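Local atomic coordinates of Ara h 8 allergen isoform (Arachis hypogaea, PDB entry 6V8S), a protein that binds 8-anilino-1-naphthalene sulfonate and, as a Bet v 1 family member, probably binds other small hydrophobic ligands, possibly including abscisic acid. Residues S10-P15 with A145-V150. Numbering follows the deposited sequence.
With 2AN (8-anilino-1-naphthalene sulfonate), chain U.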
loop_
_atom_site.group_PDB
_atom_site.type_symbol
_atom_site.label_atom_id
_atom_site.label_comp_id
_atom_site.label_asym_id
_atom_site.label_seq_id
_atom_site.Cartn_x
_atom_site.Cartn_y
_atom_site.Cartn_z
ATOM N N SER A 10 4.755 2.209 -13.693
ATOM C CA SER A 10 5.598 1.006 -13.876
ATOM C C SER A 10 4.719 -0.028 -14.591
ATOM O O SER A 10 3.518 0.211 -14.783
ATOM C CB SER A 10 6.081 0.491 -12.535
ATOM O OG SER A 10 4.978 0.289 -11.698
ATOM N N THR A 11 5.324 -1.117 -15.051
ATOM C CA THR A 11 4.582 -2.182 -15.747
ATOM C C THR A 11 4.813 -3.490 -14.993
ATOM O O THR A 11 5.780 -3.599 -14.239
ATOM C CB THR A 11 5.011 -2.236 -17.206
ATOM O OG1 THR A 11 6.410 -2.525 -17.156
ATOM C CG2 THR A 11 4.731 -0.961 -17.994
ATOM N N SER A 12 3.899 -4.424 -15.186
ATOM C CA SER A 12 3.952 -5.814 -14.686
ATOM C C SER A 12 3.604 -6.711 -15.870
ATOM O O SER A 12 2.762 -6.348 -16.698
ATOM C CB SER A 12 3.000 -5.981 -13.548
ATOM O OG SER A 12 2.953 -7.330 -13.091
ATOM N N PRO A 13 4.194 -7.919 -15.957
ATOM C CA PRO A 13 3.741 -8.912 -16.921
ATOM C C PRO A 13 2.422 -9.578 -16.503
ATOM O O PRO A 13 1.815 -10.273 -17.299
ATOM C CB PRO A 13 4.891 -9.917 -16.961
ATOM C CG PRO A 13 5.494 -9.800 -15.600
ATOM C CD PRO A 13 5.327 -8.387 -15.131
ATOM N N VAL A 14 1.949 -9.316 -15.299
ATOM C CA VAL A 14 0.670 -9.918 -14.809
ATOM C C VAL A 14 -0.479 -9.057 -15.321
ATOM O O VAL A 14 -0.527 -7.872 -15.042
ATOM C CB VAL A 14 0.619 -10.035 -13.272
ATOM C CG1 VAL A 14 -0.680 -10.669 -12.801
ATOM C CG2 VAL A 14 1.805 -10.756 -12.733
ATOM N N PRO A 15 -1.488 -9.668 -15.960
ATOM C CA PRO A 15 -2.680 -8.932 -16.384
ATOM C C PRO A 15 -3.460 -8.336 -15.207
ATOM O O PRO A 15 -3.367 -8.801 -14.075
ATOM C CB PRO A 15 -3.506 -9.981 -17.156
ATOM C CG PRO A 15 -3.045 -11.349 -16.557
ATOM C CD PRO A 15 -1.570 -11.110 -16.231
ATOM N N ALA A 145 6.408 -8.317 -3.911
ATOM C CA ALA A 145 6.366 -9.665 -3.282
ATOM C C ALA A 145 5.116 -10.386 -3.796
ATOM O O ALA A 145 5.235 -11.531 -4.236
ATOM C CB ALA A 145 6.373 -9.580 -1.771
ATOM N N ILE A 146 3.965 -9.703 -3.842
ATOM C CA ILE A 146 2.699 -10.354 -4.306
ATOM C C ILE A 146 2.824 -10.706 -5.779
ATOM O O ILE A 146 2.449 -11.801 -6.141
ATOM C CB ILE A 146 1.487 -9.490 -3.948
ATOM C CG1 ILE A 146 1.297 -9.457 -2.431
ATOM C CG2 ILE A 146 0.240 -9.989 -4.622
ATOM C CD1 ILE A 146 0.360 -8.439 -1.910
ATOM N N GLU A 147 3.303 -9.763 -6.599
ATOM C CA GLU A 147 3.488 -9.957 -8.055
ATOM C C GLU A 147 4.356 -11.192 -8.303
ATOM O O GLU A 147 4.021 -11.959 -9.185
ATOM C CB GLU A 147 4.125 -8.702 -8.658
ATOM C CG GLU A 147 4.586 -8.867 -10.089
ATOM C CD GLU A 147 5.349 -7.646 -10.603
ATOM O OE1 GLU A 147 6.431 -7.334 -10.046
ATOM O OE2 GLU A 147 4.909 -7.071 -11.602
ATOM N N GLY A 148 5.461 -11.347 -7.577
ATOM C CA GLY A 148 6.343 -12.508 -7.682
ATOM C C GLY A 148 5.607 -13.797 -7.312
ATOM O O GLY A 148 5.748 -14.819 -8.043
ATOM N N TYR A 149 4.831 -13.749 -6.227
ATOM C CA TYR A 149 3.953 -14.877 -5.821
ATOM C C TYR A 149 3.031 -15.263 -6.988
ATOM O O TYR A 149 2.969 -16.439 -7.338
ATOM C CB TYR A 149 3.144 -14.543 -4.565
ATOM C CG TYR A 149 1.964 -15.462 -4.406
ATOM C CD1 TYR A 149 2.137 -16.796 -4.076
ATOM C CD2 TYR A 149 0.682 -15.018 -4.657
ATOM C CE1 TYR A 149 1.062 -17.661 -3.974
ATOM C CE2 TYR A 149 -0.402 -15.865 -4.552
ATOM C CZ TYR A 149 -0.214 -17.188 -4.202
ATOM O OH TYR A 149 -1.289 -18.010 -4.116
ATOM N N VAL A 150 2.366 -14.277 -7.594
ATOM C CA VAL A 150 1.383 -14.546 -8.684
ATOM C C VAL A 150 2.120 -15.207 -9.856
ATOM O O VAL A 150 1.605 -16.181 -10.398
ATOM C CB VAL A 150 0.677 -13.255 -9.135
ATOM C CG1 VAL A 150 -0.136 -13.479 -10.399
ATOM C CG2 VAL A 150 -0.193 -12.669 -8.035
HETATM C C1 2AN U . 5.512 -19.040 -1.589
HETATM C C2 2AN U . 4.626 -19.262 -2.600
HETATM C C3 2AN U . 3.737 -20.343 -2.573
HETATM C C4 2AN U . 3.745 -21.187 -1.509
HETATM C C5 2AN U . 4.676 -21.022 -0.453
HETATM C C6 2AN U . 4.695 -21.948 0.616
HETATM C C7 2AN U . 5.560 -21.827 1.621
HETATM C C8 2AN U . 6.494 -20.781 1.640
HETATM N N 2AN U . 6.365 -17.947 -1.659
HETATM S S 2AN U . 7.740 -18.581 0.835
HETATM C C9 2AN U . 6.501 -19.829 0.660
HETATM C C10 2AN U . 5.597 -19.929 -0.461
HETATM C C11 2AN U . 6.763 -17.264 -2.822
HETATM C C12 2AN U . 6.995 -17.932 -4.018
HETATM C C13 2AN U . 7.418 -17.233 -5.137
HETATM C C14 2AN U . 7.639 -15.875 -5.070
HETATM C C15 2AN U . 7.437 -15.219 -3.884
HETATM C C16 2AN U . 6.994 -15.898 -2.761
HETATM O O1 2AN U . 8.616 -18.723 -0.295
HETATM O O2 2AN U . 6.973 -17.267 0.878
HETATM O O3 2AN U . 8.373 -18.682 2.111
HETATM O O HOH W 1 6.068 -4.687 -11.749
#
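Glu147 OE2 is gripped twice, by a hydroxyl and by a water. Ser12 OG donates to Glu147 OE2 in a very short hydrogen bond of 2.5 Å. Glu147 OE2 also crowds Ser12 CB at 2.9 Å, coming in beside the CB-OG bond, so the exact length is doubtful. Water 1 donates to Glu147 OE2 at 2.7 Å and also to Thr11 O at 2.7 Å, so it bridges the carboxylate to the strand end. Ser12 OG is itself held from behind: Val14 N donates to it at 3.1 Å with an N-H...O angle of 162°, an ST turn. Glu147 reaches across because its CG lies anti to the backbone N (chi1 170°) and the chain stays extended beyond it. In the Bet v 1 fold this contact joins the end of the first strand, 3-12, to the long C-terminal helix 129-152. Beside the polar group, Val14 CG1 meets Val150 CG1 at 3.7 Å. Val150 also packs on Lys18 and Ala22 of helix 16-25. An 8-anilino-1-naphthalene sulfonate lies by the helix, its C14 3.7 Å from Tyr149 N, while its C2 approaches the Tyr149 ring edge in plane.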